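Local coordinates for protein glycoside hydrolase family 81 (Clostridium thermocellum, PDB 6FOP) that probably hydrolyses beta-1,3-glucans such as laminarin, working as a family 81 glycoside hydrolase of the cellulosome, at residues W232-T237 and D669-S674; E238-T243 and V299-G304; Q502-W507 and I521-T526. All blocks are in the same frame, centred on the assembly; numbering follows the deposited sequence. Where two conformers were deposited one is given.

Contact 1. Residues W232-T237 and D669-S674; sequences WSYNET and DTPLYS
Glu236 carries its carboxylate obliquely past Pro671, where OE2 lies 3.5 Å from Pro671 CD. CG sits anti to the backbone N (chi1 -170°), and the chain runs extended beyond it, passing Asp669 O on the way. A water then extends the reach of the carboxylate: it is hydrogen-bonded to Glu236 OE2 at 2.8 Å and to Thr670 OG1 at 2.7 Å. Tyr234 supplies the second point of contact. Its hydroxyl meets the same proline, with OH 3.4 Å from Pro671 CA, while one face of its ring is covered off-centre by CA of Glu236. The example illustrates how a hairpin can serve a distant part of the chain: residues 232-237 run from the end of strand 223-235 into the turn before strand 240-251. Residues 669-674 lead into strand 673-678 of the C-terminal four-stranded antiparallel sheet. Here the backbones touch directly too, through a CA-H...O contact from Asp669 CA to Glu236 O (3.2 Å, 141° at the hydrogen). The Asp669 carboxylate leads away from 232-237, and OD1 accepts a hydrogen bond from Thr697 N.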
loop_
_atom_site.group_PDB
_atom_site.type_symbol
_atom_site.label_atom_id
_atom_site.label_comp_id
_atom_site.label_asym_id
_atom_site.label_seq_id
_atom_site.Cartn_x
_atom_site.Cartn_y
_atom_site.Cartn_z
ATOM N N TRP A 232 -8.781 -0.420 -12.924
ATOM C CA TRP A 232 -9.331 0.792 -12.308
ATOM C C TRP A 232 -9.757 1.806 -13.348
ATOM O O TRP A 232 -9.268 1.797 -14.482
ATOM C CB TRP A 232 -8.334 1.440 -11.339
ATOM C CG TRP A 232 -7.032 1.763 -11.935
ATOM C CD1 TRP A 232 -6.695 2.913 -12.620
ATOM C CD2 TRP A 232 -5.857 0.953 -11.921
ATOM N NE1 TRP A 232 -5.401 2.849 -13.013
ATOM C CE2 TRP A 232 -4.853 1.664 -12.605
ATOM C CE3 TRP A 232 -5.552 -0.312 -11.382
ATOM C CZ2 TRP A 232 -3.573 1.145 -12.789
ATOM C CZ3 TRP A 232 -4.288 -0.801 -11.549
ATOM C CH2 TRP A 232 -3.313 -0.080 -12.253
ATOM N N SER A 233 -10.651 2.698 -12.917
ATOM C CA SER A 233 -11.114 3.789 -13.758
ATOM C C SER A 233 -11.437 5.023 -12.926
ATOM O O SER A 233 -12.207 4.925 -11.963
ATOM C CB SER A 233 -12.350 3.334 -14.546
ATOM O OG SER A 233 -12.842 4.402 -15.335
ATOM N N TYR A 234 -10.851 6.162 -13.288
ATOM C CA TYR A 234 -11.194 7.455 -12.714
ATOM C C TYR A 234 -12.231 8.076 -13.631
ATOM O O TYR A 234 -11.987 8.233 -14.843
ATOM C CB TYR A 234 -9.956 8.346 -12.658
ATOM C CG TYR A 234 -10.206 9.809 -12.346
ATOM C CD1 TYR A 234 -10.940 10.210 -11.231
ATOM C CD2 TYR A 234 -9.709 10.801 -13.188
ATOM C CE1 TYR A 234 -11.131 11.568 -10.937
ATOM C CE2 TYR A 234 -9.885 12.141 -12.913
ATOM C CZ TYR A 234 -10.615 12.526 -11.810
ATOM O OH TYR A 234 -10.743 13.890 -11.568
ATOM N N ASN A 235 -13.375 8.430 -13.064
ATOM C CA ASN A 235 -14.418 9.168 -13.766
ATOM C C ASN A 235 -14.334 10.625 -13.377
ATOM O O ASN A 235 -14.723 11.010 -12.283
ATOM C CB ASN A 235 -15.790 8.600 -13.428
ATOM C CG ASN A 235 -16.883 9.205 -14.272
ATOM O OD1 ASN A 235 -16.841 10.389 -14.593
ATOM N ND2 ASN A 235 -17.878 8.409 -14.629
ATOM N N GLU A 236 -13.795 11.424 -14.287
ATOM C CA GLU A 236 -13.543 12.832 -13.985
ATOM C C GLU A 236 -14.819 13.626 -13.744
ATOM O O GLU A 236 -14.837 14.527 -12.898
ATOM C CB GLU A 236 -12.720 13.497 -15.078
ATOM C CG GLU A 236 -12.229 14.908 -14.701
ATOM C CD GLU A 236 -11.417 15.514 -15.798
ATOM O OE1 GLU A 236 -11.117 14.807 -16.781
ATOM O OE2 GLU A 236 -11.089 16.703 -15.718
ATOM N N THR A 237 -15.862 13.309 -14.494
ATOM C CA THR A 237 -17.141 13.961 -14.360
ATOM C C THR A 237 -17.747 13.708 -12.984
ATOM O O THR A 237 -18.193 14.647 -12.327
ATOM C CB THR A 237 -18.097 13.506 -15.480
ATOM O OG1 THR A 237 -17.514 13.837 -16.756
ATOM C CG2 THR A 237 -19.456 14.176 -15.341
ATOM N N ASP A 669 -15.696 18.255 -10.874
ATOM C CA ASP A 669 -15.377 17.594 -12.145
ATOM C C ASP A 669 -13.982 17.932 -12.703
ATOM O O ASP A 669 -13.799 18.195 -13.898
ATOM C CB ASP A 669 -16.479 17.837 -13.182
ATOM C CG ASP A 669 -16.633 19.293 -13.594
ATOM O OD1 ASP A 669 -15.948 20.186 -13.037
ATOM O OD2 ASP A 669 -17.501 19.520 -14.463
ATOM N N THR A 670 -12.987 17.913 -11.819
ATOM C CA THR A 670 -11.604 18.204 -12.184
ATOM C C THR A 670 -10.676 17.458 -11.222
ATOM O O THR A 670 -11.096 17.136 -10.121
ATOM C CB THR A 670 -11.360 19.744 -12.182
ATOM O OG1 THR A 670 -10.266 20.072 -13.022
ATOM C CG2 THR A 670 -11.146 20.270 -10.779
ATOM N N PRO A 671 -9.402 17.209 -11.618
ATOM C CA PRO A 671 -8.571 16.392 -10.712
ATOM C C PRO A 671 -7.924 17.173 -9.573
ATOM O O PRO A 671 -7.667 16.590 -8.535
ATOM C CB PRO A 671 -7.487 15.803 -11.610
ATOM C CG PRO A 671 -7.677 16.381 -12.955
ATOM C CD PRO A 671 -8.924 17.195 -13.010
ATOM N N LEU A 672 -7.643 18.471 -9.752
ATOM C CA LEU A 672 -6.873 19.231 -8.760
ATOM C C LEU A 672 -7.783 20.301 -8.166
ATOM O O LEU A 672 -8.006 21.356 -8.753
ATOM C CB LEU A 672 -5.617 19.818 -9.378
ATOM C CG LEU A 672 -4.693 18.837 -10.117
ATOM C CD1 LEU A 672 -3.492 19.595 -10.697
ATOM C CD2 LEU A 672 -4.257 17.702 -9.229
ATOM N N TYR A 673 -8.328 19.999 -7.000
ATOM C CA TYR A 673 -9.201 20.903 -6.278
ATOM C C TYR A 673 -9.204 20.535 -4.804
ATOM O O TYR A 673 -8.751 19.456 -4.426
ATOM C CB TYR A 673 -10.631 20.878 -6.816
ATOM C CG TYR A 673 -11.396 19.594 -6.527
ATOM C CD1 TYR A 673 -11.262 18.473 -7.349
ATOM C CD2 TYR A 673 -12.286 19.532 -5.470
ATOM C CE1 TYR A 673 -11.986 17.307 -7.086
ATOM C CE2 TYR A 673 -13.015 18.393 -5.200
ATOM C CZ TYR A 673 -12.886 17.289 -6.020
ATOM O OH TYR A 673 -13.665 16.191 -5.731
ATOM N N SER A 674 -9.722 21.444 -3.990
ATOM C CA SER A 674 -10.146 21.131 -2.615
ATOM C C SER A 674 -11.182 22.156 -2.172
ATOM O O SER A 674 -11.169 23.319 -2.637
ATOM C CB SER A 674 -8.985 21.046 -1.614
ATOM O OG SER A 674 -8.179 19.899 -1.841
HETATM O O HOH W 1 -11.187 19.452 -15.522
#

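Contact 2. Residues E238-T243 and V299-G304; sequences ESTLTT and VYRYHG
Ser239 OG is gripped twice: it donates to Tyr302 O over 2.6 Å, and it is also hydrogen-bonded to Tyr673 OH. The serine hydroxyl stands anti to the backbone N (chi1 -159°) and meets the tyrosine carbonyl from above its plane. In return Tyr302 N donates to Ser239 O at 2.9 Å, so the two residues are tied together in both directions. A G1 beta bulge, with Ser239 and Thr240 together opposite Asn235, opens strand 240-251. Beyond it the pairing becomes regular and antiparallel. Leu241 and Tyr300 form the hydrogen-bonded pair, with Leu241 N to Tyr300 O at 2.8 Å and Tyr300 N to Leu241 O at 2.9 Å. On the opposite face Val299 fits against two threonines: its CG2 lies 3.6 Å from Thr242 OG1, the two side chains side by side, and its CG1 lies 3.9 Å from Thr240 CB. A water links Glu238 O to Arg301 NH1 near the turn. Strand 240-251 is the middle one of three, flanked by 223-235 and 295-301, and the face bearing Leu241 and Tyr300 packs on helix 514-534, where Tyr300 and Tyr302 both touch Thr525.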
loop_
_atom_site.group_PDB
_atom_site.type_symbol
_atom_site.label_atom_id
_atom_site.label_comp_id
_atom_site.label_asym_id
_atom_site.label_seq_id
_atom_site.Cartn_x
_atom_site.Cartn_y
_atom_site.Cartn_z
ATOM N N GLU A 238 -17.674 12.456 -12.521
ATOM C CA GLU A 238 -18.291 12.043 -11.248
ATOM C C GLU A 238 -17.364 12.109 -10.030
ATOM O O GLU A 238 -17.816 11.928 -8.902
ATOM C CB GLU A 238 -18.915 10.637 -11.407
ATOM C CG GLU A 238 -20.051 10.641 -12.433
ATOM C CD GLU A 238 -20.933 9.388 -12.461
ATOM O OE1 GLU A 238 -20.830 8.498 -11.585
ATOM O OE2 GLU A 238 -21.765 9.307 -13.388
ATOM N N SER A 239 -16.074 12.368 -10.252
ATOM C CA SER A 239 -15.080 12.378 -9.179
ATOM C C SER A 239 -15.075 11.067 -8.389
ATOM O O SER A 239 -15.012 11.066 -7.171
ATOM C CB SER A 239 -15.252 13.606 -8.258
ATOM O OG SER A 239 -14.052 13.888 -7.552
ATOM N N THR A 240 -15.086 9.956 -9.118
ATOM C CA THR A 240 -15.079 8.618 -8.511
ATOM C C THR A 240 -13.922 7.790 -9.044
ATOM O O THR A 240 -13.424 8.019 -10.143
ATOM C CB THR A 240 -16.367 7.830 -8.781
ATOM O OG1 THR A 240 -16.561 7.720 -10.201
ATOM C CG2 THR A 240 -17.540 8.493 -8.134
ATOM N N LEU A 241 -13.527 6.813 -8.240
ATOM C CA LEU A 241 -12.500 5.850 -8.610
ATOM C C LEU A 241 -13.085 4.452 -8.424
ATOM O O LEU A 241 -13.428 4.066 -7.310
ATOM C CB LEU A 241 -11.261 6.087 -7.751
ATOM C CG LEU A 241 -9.946 5.391 -8.067
ATOM C CD1 LEU A 241 -10.014 3.953 -7.627
ATOM C CD2 LEU A 241 -9.584 5.500 -9.527
ATOM N N THR A 242 -13.240 3.739 -9.537
ATOM C CA THR A 242 -13.784 2.402 -9.570
ATOM C C THR A 242 -12.673 1.387 -9.751
ATOM O O THR A 242 -11.797 1.567 -10.597
ATOM C CB THR A 242 -14.769 2.285 -10.726
ATOM O OG1 THR A 242 -15.851 3.191 -10.510
ATOM C CG2 THR A 242 -15.332 0.862 -10.823
ATOM N N THR A 243 -12.700 0.344 -8.929
ATOM C CA THR A 243 -11.759 -0.779 -9.068
ATOM C C THR A 243 -12.564 -2.068 -9.239
ATOM O O THR A 243 -13.507 -2.302 -8.474
ATOM C CB THR A 243 -10.866 -0.941 -7.831
ATOM O OG1 THR A 243 -10.262 0.330 -7.522
ATOM C CG2 THR A 243 -9.762 -1.970 -8.082
ATOM N N VAL A 299 -16.197 1.325 -5.366
ATOM C CA VAL A 299 -16.251 2.690 -5.928
ATOM C C VAL A 299 -16.054 3.653 -4.761
ATOM O O VAL A 299 -16.810 3.631 -3.794
ATOM C CB VAL A 299 -17.583 2.998 -6.651
ATOM C CG1 VAL A 299 -17.519 4.393 -7.264
ATOM C CG2 VAL A 299 -17.835 1.974 -7.766
ATOM N N TYR A 300 -15.010 4.474 -4.864
ATOM C CA TYR A 300 -14.727 5.493 -3.873
ATOM C C TYR A 300 -14.907 6.868 -4.475
ATOM O O TYR A 300 -14.634 7.081 -5.629
ATOM C CB TYR A 300 -13.288 5.338 -3.399
ATOM C CG TYR A 300 -12.927 3.966 -2.838
ATOM C CD1 TYR A 300 -13.713 3.333 -1.889
ATOM C CD2 TYR A 300 -11.737 3.354 -3.199
ATOM C CE1 TYR A 300 -13.357 2.075 -1.374
ATOM C CE2 TYR A 300 -11.370 2.120 -2.693
ATOM C CZ TYR A 300 -12.168 1.495 -1.766
ATOM O OH TYR A 300 -11.776 0.269 -1.286
ATOM N N ARG A 301 -15.266 7.828 -3.646
ATOM C CA ARG A 301 -15.244 9.234 -4.051
ATOM C C ARG A 301 -13.826 9.784 -3.849
ATOM O O ARG A 301 -13.221 9.646 -2.786
ATOM C CB ARG A 301 -16.262 10.032 -3.256
ATOM C CG ARG A 301 -17.686 9.675 -3.602
ATOM C CD ARG A 301 -18.688 10.730 -3.154
ATOM N NE ARG A 301 -20.053 10.208 -3.138
ATOM C CZ ARG A 301 -20.821 10.045 -4.214
ATOM N NH1 ARG A 301 -20.375 10.356 -5.432
ATOM N NH2 ARG A 301 -22.054 9.554 -4.073
ATOM N N TYR A 302 -13.334 10.419 -4.904
ATOM C CA TYR A 302 -12.081 11.146 -4.890
ATOM C C TYR A 302 -12.410 12.599 -4.564
ATOM O O TYR A 302 -13.359 13.153 -5.111
ATOM C CB TYR A 302 -11.460 11.050 -6.269
ATOM C CG TYR A 302 -10.248 11.927 -6.520
ATOM C CD1 TYR A 302 -9.036 11.702 -5.865
ATOM C CD2 TYR A 302 -10.304 12.936 -7.467
ATOM C CE1 TYR A 302 -7.921 12.461 -6.127
ATOM C CE2 TYR A 302 -9.188 13.707 -7.748
ATOM C CZ TYR A 302 -7.996 13.466 -7.082
ATOM O OH TYR A 302 -6.888 14.223 -7.365
ATOM N N HIS A 303 -11.645 13.211 -3.664
ATOM C CA HIS A 303 -11.935 14.558 -3.180
ATOM C C HIS A 303 -10.963 15.613 -3.661
ATOM O O HIS A 303 -10.966 16.742 -3.131
ATOM C CB HIS A 303 -11.992 14.564 -1.655
ATOM C CG HIS A 303 -13.081 13.699 -1.128
ATOM N ND1 HIS A 303 -14.370 14.149 -0.978
ATOM C CD2 HIS A 303 -13.096 12.392 -0.775
ATOM C CE1 HIS A 303 -15.132 13.157 -0.545
ATOM N NE2 HIS A 303 -14.379 12.088 -0.404
ATOM N N GLY A 304 -10.131 15.274 -4.637
ATOM C CA GLY A 304 -9.174 16.215 -5.206
ATOM C C GLY A 304 -7.907 16.273 -4.373
ATOM O O GLY A 304 -7.915 15.961 -3.169
HETATM O O HOH W 2 -18.475 12.263 -6.239
#

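Contact 3. Residues Q502-W507 and I521-T526; sequences QAIILW and IYLYTT
Ile505 points into the facing helix and meets two side chains there, Ile521 and Tyr524, crossing each at about a right angle. Its CG1 is anti to the carbonyl carbon (chi1 -62°), and CD1 continues outward from it in an extended chain (chi2 175°). CD1 thereby lies 3.9 Å from Ile521 CG1 and 3.8 Å from Tyr524 CB, touching residues one helical turn apart. Further back on the same side chain, CG1 comes to 3.5 Å from the backbone N of Ile521, so the isoleucine presses on main chain as well as side chains. The Tyr524 ring also meets Gln502, whose CB is 4.2 Å from Tyr524 CD1; Gln502 CB and Ile505 CD1 both approach the ring obliquely. The phenol oxygen finds its partner beyond the interface, at Ala584 O. A looser apolar touch completes the packing, Ile504 CD1 to Leu523 CD1 at 4.4 Å.

The contact is thus entirely buried and apolar in character, a helix-helix interface in which the segment axes approach to 8.6 Å with directions 148° apart. At the flank of helix 514-534, Thr525 OG1 returns to its own helix, donating to Ile521 O over 2.7 Å from the opposite face of that carbonyl to Thr525 N.

Such antiparallel pairs of consecutive helices are the building element of the (alpha/alpha)6 barrel, the fold expected for the catalytic domain in this six-hairpin clan. Helix 494-511 packs also on helices 416-433 and 440-455, touching Leu424 and Ala428 of the first and Ile451 of the second. Helix 514-534 turns its other flank to the three-stranded sheet, where Tyr522 stacks on Trp232 of strand 223-235.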
loop_
_atom_site.group_PDB
_atom_site.type_symbol
_atom_site.label_atom_id
_atom_site.label_comp_id
_atom_site.label_asym_id
_atom_site.label_seq_id
_atom_site.Cartn_x
_atom_site.Cartn_y
_atom_site.Cartn_z
ATOM N N GLN A 502 0.345 10.871 -4.403
ATOM C CA GLN A 502 -0.033 12.256 -4.778
ATOM C C GLN A 502 0.924 12.846 -5.792
ATOM O O GLN A 502 0.515 13.562 -6.695
ATOM C CB GLN A 502 -0.238 13.148 -3.551
ATOM C CG GLN A 502 1.024 13.509 -2.764
ATOM C CD GLN A 502 1.697 14.772 -3.226
ATOM O OE1 GLN A 502 1.061 15.689 -3.739
ATOM N NE2 GLN A 502 3.000 14.836 -2.989
ATOM N N ALA A 503 2.210 12.549 -5.634
ATOM C CA ALA A 503 3.181 13.032 -6.602
ATOM C C ALA A 503 2.907 12.479 -7.998
ATOM O O ALA A 503 3.094 13.187 -8.986
ATOM C CB ALA A 503 4.596 12.673 -6.166
ATOM N N ILE A 504 2.507 11.199 -8.087
ATOM C CA ILE A 504 2.139 10.595 -9.372
ATOM C C ILE A 504 0.925 11.295 -9.994
ATOM O O ILE A 504 0.895 11.567 -11.208
ATOM C CB ILE A 504 1.925 9.083 -9.209
ATOM C CG1 ILE A 504 3.264 8.398 -8.919
ATOM C CG2 ILE A 504 1.340 8.489 -10.473
ATOM C CD1 ILE A 504 3.158 6.924 -8.624
ATOM N N ILE A 505 -0.064 11.629 -9.177
ATOM C CA ILE A 505 -1.219 12.393 -9.678
ATOM C C ILE A 505 -0.741 13.709 -10.304
ATOM O O ILE A 505 -1.102 14.067 -11.440
ATOM C CB ILE A 505 -2.251 12.708 -8.576
ATOM C CG1 ILE A 505 -2.843 11.423 -7.980
ATOM C CG2 ILE A 505 -3.359 13.620 -9.095
ATOM C CD1 ILE A 505 -3.768 11.641 -6.803
ATOM N N LEU A 506 0.078 14.437 -9.540
ATOM C CA LEU A 506 0.557 15.735 -10.023
ATOM C C LEU A 506 1.399 15.602 -11.265
ATOM O O LEU A 506 1.241 16.403 -12.198
ATOM C CB LEU A 506 1.349 16.468 -8.945
ATOM C CG LEU A 506 0.650 16.902 -7.659
ATOM C CD1 LEU A 506 1.623 17.563 -6.673
ATOM C CD2 LEU A 506 -0.537 17.813 -7.983
ATOM N N TRP A 507 2.293 14.613 -11.309
ATOM C CA TRP A 507 3.099 14.399 -12.508
ATOM C C TRP A 507 2.253 14.108 -13.735
ATOM O O TRP A 507 2.448 14.675 -14.797
ATOM C CB TRP A 507 4.086 13.245 -12.267
ATOM C CG TRP A 507 4.893 12.929 -13.468
ATOM C CD1 TRP A 507 4.643 11.950 -14.391
ATOM C CD2 TRP A 507 6.060 13.613 -13.934
ATOM N NE1 TRP A 507 5.576 11.987 -15.395
ATOM C CE2 TRP A 507 6.448 13.003 -15.148
ATOM C CE3 TRP A 507 6.814 14.694 -13.451
ATOM C CZ2 TRP A 507 7.582 13.406 -15.862
ATOM C CZ3 TRP A 507 7.914 15.096 -14.165
ATOM C CH2 TRP A 507 8.289 14.455 -15.361
ATOM N N ILE A 521 -4.408 8.434 -8.968
ATOM C CA ILE A 521 -5.707 8.568 -8.329
ATOM C C ILE A 521 -6.134 7.241 -7.728
ATOM O O ILE A 521 -6.639 7.185 -6.605
ATOM C CB ILE A 521 -6.749 9.200 -9.265
ATOM C CG1 ILE A 521 -6.326 10.638 -9.587
ATOM C CG2 ILE A 521 -8.149 9.136 -8.662
ATOM C CD1 ILE A 521 -7.158 11.315 -10.647
ATOM N N TYR A 522 -5.937 6.166 -8.475
ATOM C CA TYR A 522 -6.201 4.805 -7.978
ATOM C C TYR A 522 -5.438 4.500 -6.689
ATOM O O TYR A 522 -6.005 4.082 -5.653
ATOM C CB TYR A 522 -5.879 3.788 -9.092
ATOM C CG TYR A 522 -5.656 2.347 -8.631
ATOM C CD1 TYR A 522 -6.717 1.575 -8.174
ATOM C CD2 TYR A 522 -4.390 1.788 -8.603
ATOM C CE1 TYR A 522 -6.529 0.268 -7.740
ATOM C CE2 TYR A 522 -4.202 0.488 -8.143
ATOM C CZ TYR A 522 -5.262 -0.255 -7.725
ATOM O OH TYR A 522 -5.053 -1.538 -7.271
ATOM N N LEU A 523 -4.123 4.705 -6.742
ATOM C CA LEU A 523 -3.283 4.419 -5.570
ATOM C C LEU A 523 -3.628 5.277 -4.376
ATOM O O LEU A 523 -3.768 4.786 -3.255
ATOM C CB LEU A 523 -1.806 4.550 -5.934
ATOM C CG LEU A 523 -1.302 3.599 -7.025
ATOM C CD1 LEU A 523 0.064 4.040 -7.545
ATOM C CD2 LEU A 523 -1.222 2.167 -6.484
ATOM N N TYR A 524 -3.696 6.581 -4.613
ATOM C CA TYR A 524 -3.965 7.542 -3.563
ATOM C C TYR A 524 -5.300 7.294 -2.889
ATOM O O TYR A 524 -5.395 7.195 -1.658
ATOM C CB TYR A 524 -3.934 8.956 -4.176
ATOM C CG TYR A 524 -4.325 10.067 -3.226
ATOM C CD1 TYR A 524 -3.408 10.640 -2.352
ATOM C CD2 TYR A 524 -5.629 10.522 -3.180
ATOM C CE1 TYR A 524 -3.801 11.649 -1.473
ATOM C CE2 TYR A 524 -6.010 11.543 -2.322
ATOM C CZ TYR A 524 -5.098 12.098 -1.467
ATOM O OH TYR A 524 -5.497 13.095 -0.621
ATOM N N THR A 525 -6.356 7.205 -3.687
ATOM C CA THR A 525 -7.693 7.061 -3.145
ATOM C C THR A 525 -7.825 5.764 -2.354
ATOM O O THR A 525 -8.388 5.731 -1.263
ATOM C CB THR A 525 -8.716 7.154 -4.286
ATOM O OG1 THR A 525 -8.523 8.398 -5.014
ATOM C CG2 THR A 525 -10.121 7.121 -3.755
ATOM N N THR A 526 -7.274 4.684 -2.920
ATOM C CA THR A 526 -7.408 3.392 -2.255
ATOM C C THR A 526 -6.577 3.361 -0.957
ATOM O O THR A 526 -7.089 2.946 0.088
ATOM C CB THR A 526 -6.998 2.264 -3.183
ATOM O OG1 THR A 526 -7.753 2.320 -4.398
ATOM C CG2 THR A 526 -7.268 0.920 -2.498
#

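Following the chain from the N terminus, strand 223-235 supplies the first half of contact 1, which stays open for 431 residues. Contact 2 begins at once, on the next strand, and closes a loop of 55 residues when strand 295-301 returns to the same sheet. Contact 3 follows in series, closing a tight helical hairpin of 13 intervening residues. Only at 669-674, after the last helix, 646-659, is contact 1 completed, so that both others nest inside it. All three adjoin: Tyr302 OH is hydrogen-bonded to Pro671 O, Leu672 packs on Leu506, and Leu241 on Tyr522. Together they tie the three-stranded sheet, the helical hairpin and the C-terminal sheet.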